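Local coordinates for mannosylglycerate hydrolase MGH1-like glycoside hydrolase domain-containing protein (Thermus thermophilus HB8, PDB 4WVA) that hydrolyses mannosylglycerate to mannose and glycerate, and glucosylglycerate to glucose and glycerate, as a family GH63 glycosidase built on an (alpha/alpha)6 barrel, at residues A[3-15]-A[407-420]. Sequence-based numbering, arbitrary orientation.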
loop_
_atom_site.group_PDB
_atom_site.type_symbol
_atom_site.label_atom_id
_atom_site.label_comp_id
_atom_site.label_asym_id
_atom_site.label_seq_id
_atom_site.Cartn_x
_atom_site.Cartn_y
_atom_site.Cartn_z
ATOM N N PRO A 3 9.744 13.100 41.659
ATOM C CA PRO A 3 9.410 13.354 40.261
ATOM C C PRO A 3 9.012 12.083 39.523
ATOM O O PRO A 3 9.367 10.981 39.949
ATOM C CB PRO A 3 10.710 13.901 39.689
ATOM C CG PRO A 3 11.393 14.523 40.862
ATOM C CD PRO A 3 11.090 13.592 41.988
ATOM N N LEU A 4 8.327 12.266 38.401
ATOM C CA LEU A 4 7.733 11.173 37.654
ATOM C C LEU A 4 8.682 10.006 37.372
ATOM O O LEU A 4 8.337 8.836 37.601
ATOM C CB LEU A 4 7.190 11.719 36.337
ATOM C CG LEU A 4 6.443 10.723 35.446
ATOM C CD1 LEU A 4 5.068 10.449 36.006
ATOM C CD2 LEU A 4 6.375 11.271 34.030
ATOM N N ARG A 5 9.861 10.294 36.837
ATOM C CA ARG A 5 10.752 9.206 36.380
ATOM C C ARG A 5 11.308 8.439 37.570
ATOM O O ARG A 5 11.438 7.212 37.535
ATOM C CB ARG A 5 11.880 9.752 35.508
ATOM C CG ARG A 5 11.430 10.252 34.140
ATOM C CD ARG A 5 12.574 10.846 33.331
ATOM N NE ARG A 5 13.631 9.880 33.047
ATOM C CZ ARG A 5 13.620 9.024 32.032
ATOM N NH1 ARG A 5 12.619 8.998 31.173
ATOM N NH2 ARG A 5 14.638 8.186 31.880
ATOM N N THR A 6 11.626 9.163 38.634
ATOM C CA THR A 6 12.144 8.540 39.848
ATOM C C THR A 6 11.112 7.601 40.459
ATOM O O THR A 6 11.408 6.458 40.813
ATOM C CB THR A 6 12.548 9.630 40.865
ATOM O OG1 THR A 6 13.612 10.394 40.297
ATOM C CG2 THR A 6 13.028 9.000 42.176
ATOM N N LYS A 7 9.881 8.079 40.552
ATOM C CA LYS A 7 8.792 7.260 41.069
ATOM C C LYS A 7 8.498 6.064 40.161
ATOM O O LYS A 7 8.166 4.986 40.665
ATOM C CB LYS A 7 7.552 8.114 41.280
ATOM C CG LYS A 7 7.766 9.223 42.322
ATOM C CD LYS A 7 7.968 8.706 43.742
ATOM C CE LYS A 7 6.778 7.911 44.262
ATOM N NZ LYS A 7 6.950 7.497 45.691
ATOM N N ALA A 8 8.616 6.247 38.844
ATOM C CA ALA A 8 8.391 5.129 37.897
ATOM C C ALA A 8 9.417 4.013 38.080
ATOM O O ALA A 8 9.079 2.820 38.018
ATOM C CB ALA A 8 8.416 5.624 36.459
ATOM N N VAL A 9 10.680 4.386 38.268
ATOM C CA VAL A 9 11.726 3.414 38.501
ATOM C C VAL A 9 11.441 2.637 39.791
ATOM O O VAL A 9 11.623 1.423 39.824
ATOM C CB VAL A 9 13.139 4.055 38.552
ATOM C CG1 VAL A 9 14.178 3.066 39.038
ATOM C CG2 VAL A 9 13.537 4.600 37.189
ATOM N N GLU A 10 10.978 3.323 40.833
ATOM C CA GLU A 10 10.612 2.667 42.085
ATOM C C GLU A 10 9.539 1.590 41.862
ATOM O O GLU A 10 9.647 0.474 42.399
ATOM C CB GLU A 10 10.140 3.704 43.109
ATOM C CG GLU A 10 9.695 3.111 44.427
ATOM C CD GLU A 10 8.993 4.117 45.320
ATOM O OE1 GLU A 10 9.221 5.351 45.156
ATOM O OE2 GLU A 10 8.209 3.648 46.189
ATOM N N VAL A 11 8.530 1.904 41.054
ATOM C CA VAL A 11 7.464 0.935 40.758
ATOM C C VAL A 11 8.029 -0.292 40.059
ATOM O O VAL A 11 7.709 -1.430 40.433
ATOM C CB VAL A 11 6.326 1.559 39.913
ATOM C CG1 VAL A 11 5.351 0.481 39.427
ATOM C CG2 VAL A 11 5.613 2.641 40.710
ATOM N N LEU A 12 8.862 -0.083 39.040
ATOM C CA LEU A 12 9.427 -1.222 38.306
ATOM C C LEU A 12 10.301 -2.078 39.207
ATOM O O LEU A 12 10.210 -3.303 39.178
ATOM C CB LEU A 12 10.203 -0.771 37.081
ATOM C CG LEU A 12 9.381 -0.138 35.954
ATOM C CD1 LEU A 12 10.255 0.120 34.741
ATOM C CD2 LEU A 12 8.176 -1.006 35.586
ATOM N N GLN A 13 11.150 -1.433 40.002
ATOM C CA GLN A 13 12.009 -2.193 40.920
ATOM C C GLN A 13 11.220 -2.936 42.004
ATOM O O GLN A 13 11.570 -4.066 42.342
ATOM C CB GLN A 13 13.091 -1.305 41.516
ATOM C CG GLN A 13 14.094 -0.778 40.489
ATOM C CD GLN A 13 15.152 -1.772 40.050
ATOM O OE1 GLN A 13 14.916 -2.978 39.959
ATOM N NE2 GLN A 13 16.330 -1.253 39.729
ATOM N N ARG A 14 10.155 -2.321 42.517
ATOM C CA ARG A 14 9.263 -2.990 43.480
ATOM C C ARG A 14 8.566 -4.195 42.871
ATOM O O ARG A 14 8.412 -5.239 43.538
ATOM C CB ARG A 14 8.200 -2.031 44.054
ATOM C CG ARG A 14 8.743 -1.048 45.085
ATOM C CD ARG A 14 7.618 -0.302 45.820
ATOM N NE ARG A 14 6.609 0.269 44.909
ATOM C CZ ARG A 14 5.294 0.008 44.913
ATOM N NH1 ARG A 14 4.746 -0.843 45.786
ATOM N NH2 ARG A 14 4.501 0.604 44.019
ATOM N N ASN A 15 8.161 -4.072 41.598
ATOM C CA ASN A 15 7.441 -5.162 40.935
ATOM C C ASN A 15 8.368 -6.188 40.277
ATOM O O ASN A 15 7.911 -7.209 39.762
ATOM C CB ASN A 15 6.466 -4.600 39.885
ATOM C CG ASN A 15 5.331 -3.791 40.487
ATOM O OD1 ASN A 15 4.616 -3.075 39.754
ATOM N ND2 ASN A 15 5.128 -3.899 41.777
ATOM N N GLY A 407 0.207 0.765 41.534
ATOM C CA GLY A 407 1.600 0.553 41.161
ATOM C C GLY A 407 1.707 -0.310 39.917
ATOM O O GLY A 407 2.329 -1.399 39.938
ATOM N N PHE A 408 1.039 0.138 38.849
ATOM C CA PHE A 408 0.885 -0.693 37.668
ATOM C C PHE A 408 2.064 -0.521 36.712
ATOM O O PHE A 408 2.373 0.593 36.272
ATOM C CB PHE A 408 -0.439 -0.383 36.972
ATOM C CG PHE A 408 -0.770 -1.351 35.887
ATOM C CD1 PHE A 408 -1.140 -2.675 36.172
ATOM C CD2 PHE A 408 -0.642 -0.980 34.574
ATOM C CE1 PHE A 408 -1.439 -3.564 35.157
ATOM C CE2 PHE A 408 -0.936 -1.867 33.563
ATOM C CZ PHE A 408 -1.342 -3.158 33.840
ATOM N N SER A 409 2.695 -1.642 36.385
ATOM C CA SER A 409 4.009 -1.650 35.743
ATOM C C SER A 409 4.054 -0.977 34.373
ATOM O O SER A 409 4.924 -0.153 34.148
ATOM C CB SER A 409 4.566 -3.067 35.668
ATOM O OG SER A 409 4.791 -3.550 36.984
ATOM N N TRP A 410 3.150 -1.291 33.445
ATOM C CA TRP A 410 3.356 -0.699 32.118
ATOM C C TRP A 410 3.108 0.813 32.093
ATOM O O TRP A 410 3.616 1.523 31.213
ATOM C CB TRP A 410 2.632 -1.414 30.978
ATOM C CG TRP A 410 1.176 -1.216 30.753
ATOM C CD1 TRP A 410 0.417 -0.074 30.878
ATOM C CD2 TRP A 410 0.297 -2.218 30.230
ATOM N NE1 TRP A 410 -0.867 -0.330 30.497
ATOM C CE2 TRP A 410 -0.967 -1.644 30.092
ATOM C CE3 TRP A 410 0.472 -3.561 29.893
ATOM C CZ2 TRP A 410 -2.064 -2.366 29.640
ATOM C CZ3 TRP A 410 -0.600 -4.276 29.434
ATOM C CH2 TRP A 410 -1.866 -3.686 29.321
ATOM N N SER A 411 2.367 1.301 33.073
ATOM C CA SER A 411 2.164 2.749 33.210
ATOM C C SER A 411 3.490 3.402 33.587
ATOM O O SER A 411 3.925 4.344 32.935
ATOM C CB SER A 411 1.064 3.046 34.235
ATOM O OG SER A 411 -0.187 2.543 33.780
ATOM N N ALA A 412 4.145 2.864 34.612
ATOM C CA ALA A 412 5.481 3.312 34.994
ATOM C C ALA A 412 6.474 3.157 33.854
ATOM O O ALA A 412 7.224 4.087 33.525
ATOM C CB ALA A 412 5.949 2.589 36.243
ATOM N N ALA A 413 6.469 1.990 33.214
ATOM C CA ALA A 413 7.398 1.733 32.145
ATOM C C ALA A 413 7.281 2.727 31.010
ATOM O O ALA A 413 8.280 3.205 30.477
ATOM C CB ALA A 413 7.200 0.320 31.597
ATOM N N LEU A 414 6.052 3.002 30.614
ATOM C CA LEU A 414 5.837 3.871 29.468
ATOM C C LEU A 414 6.008 5.343 29.847
ATOM O O LEU A 414 6.443 6.119 29.019
ATOM C CB LEU A 414 4.489 3.576 28.804
ATOM C CG LEU A 414 4.444 2.219 28.087
ATOM C CD1 LEU A 414 3.039 1.885 27.601
ATOM C CD2 LEU A 414 5.411 2.177 26.913
ATOM N N ALA A 415 5.764 5.712 31.103
ATOM C CA ALA A 415 6.178 7.047 31.581
ATOM C C ALA A 415 7.670 7.255 31.333
ATOM O O ALA A 415 8.082 8.295 30.830
ATOM C CB ALA A 415 5.871 7.211 33.064
ATOM N N LEU A 416 8.478 6.254 31.687
ATOM C CA LEU A 416 9.922 6.291 31.492
ATOM C C LEU A 416 10.306 6.313 30.017
ATOM O O LEU A 416 11.139 7.105 29.594
ATOM C CB LEU A 416 10.569 5.085 32.189
ATOM C CG LEU A 416 10.680 5.195 33.694
ATOM C CD1 LEU A 416 10.874 3.821 34.315
ATOM C CD2 LEU A 416 11.853 6.108 34.038
ATOM N N PHE A 417 9.706 5.430 29.225
ATOM C CA PHE A 417 10.029 5.369 27.819
ATOM C C PHE A 417 9.636 6.654 27.073
ATOM O O PHE A 417 10.423 7.179 26.260
ATOM C CB PHE A 417 9.406 4.127 27.156
ATOM C CG PHE A 417 9.955 3.859 25.793
ATOM C CD1 PHE A 417 11.267 3.443 25.645
ATOM C CD2 PHE A 417 9.176 4.052 24.664
ATOM C CE1 PHE A 417 11.785 3.203 24.396
ATOM C CE2 PHE A 417 9.701 3.826 23.401
ATOM C CZ PHE A 417 11.002 3.399 23.278
ATOM N N TRP A 418 8.454 7.172 27.371
ATOM C CA TRP A 418 7.916 8.321 26.633
ATOM C C TRP A 418 8.706 9.585 26.917
ATOM O O TRP A 418 8.766 10.479 26.069
ATOM C CB TRP A 418 6.432 8.529 26.979
ATOM C CG TRP A 418 5.539 8.826 25.834
ATOM C CD1 TRP A 418 5.869 9.392 24.644
ATOM C CD2 TRP A 418 4.134 8.587 25.791
ATOM N NE1 TRP A 418 4.748 9.510 23.846
ATOM C CE2 TRP A 418 3.671 9.021 24.532
ATOM C CE3 TRP A 418 3.224 8.035 26.687
ATOM C CZ2 TRP A 418 2.324 8.945 24.158
ATOM C CZ3 TRP A 418 1.884 7.940 26.301
ATOM C CH2 TRP A 418 1.455 8.401 25.050
ATOM N N THR A 419 9.342 9.650 28.081
ATOM C CA THR A 419 10.079 10.841 28.490
ATOM C C THR A 419 11.596 10.628 28.378
ATOM O O THR A 419 12.370 11.406 28.929
ATOM C CB THR A 419 9.710 11.314 29.905
ATOM O OG1 THR A 419 10.014 10.282 30.864
ATOM C CG2 THR A 419 8.233 11.720 30.006
ATOM N N ARG A 420 12.021 9.615 27.629
ATOM C CA ARG A 420 13.445 9.323 27.489
ATOM C C ARG A 420 14.176 10.438 26.769
ATOM O O ARG A 420 15.418 10.443 26.847
ATOM C CB ARG A 420 13.648 8.012 26.722
ATOM C CG ARG A 420 13.330 8.096 25.243
ATOM C CD ARG A 420 13.314 6.694 24.635
ATOM N NE ARG A 420 13.019 6.683 23.207
ATOM C CZ ARG A 420 11.821 6.872 22.673
ATOM N NH1 ARG A 420 10.748 7.086 23.430
ATOM N NH2 ARG A 420 11.676 6.826 21.350
ATOM O OXT ARG A 420 13.559 11.293 26.105
#
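Leu416 and Leu12 meet tip to tip, CD1 to CD1 at 3.8 Å, and each is a knob in the opposite helix. Leu416 enters the hole formed by Arg5, Ala8, Val9 and Leu12, while Leu12 fits among Ser409, Ala412, Ala413 and Leu416. In this way the helices 4-15 and 409-418, at the two ends of the chain, pack side by side with their N-to-C directions 138° apart. They come closest where two alanines face each other, with Ala8 CA 4.5 Å from Ala412 CA. Ala8 CB also meets Leu416 CG at 3.6 Å, and beside this pair Val11 CB touches Ala412 CB.

The two side-chain hydrogen bonds between Arg5 and the segment 407-420 lie where the helix 409-418 ends. With CG anti to its carbonyl carbon (chi1 -70°) and a bend at chi3, Arg5 lays its guanidinium over Leu416 CD2, which lies under the centre of one face. Its NH1 gives both bonds. One, 2.9 Å from Arg5 NH1, meets Leu416 O on a lone pair; the other runs in the guanidinium plane from NH1 to Thr419 OG1. Thr419 OG1 in turn donates to Ala415 O at 2.8 Å, and Arg5 NH2 bonds Gln45. A leucine in place of Arg5 would probably leave Leu416 O and Thr419 OG1 without this shared donor, Gln45 without its mate, and Leu416 CD2 without the flat group over it.

At the other end, Ser409 OG bonds Val22 O, while the side chain of neighbouring Phe408 approaches Glu393, the probable proton acceptor, and a bound Tris. The contact thus joins the chain termini through an apolar seam, with a cationic side chain serving carbonyl and hydroxyl oxygens at the C-terminal end of helix 409-418, where the helix dipole would probably suit its charge.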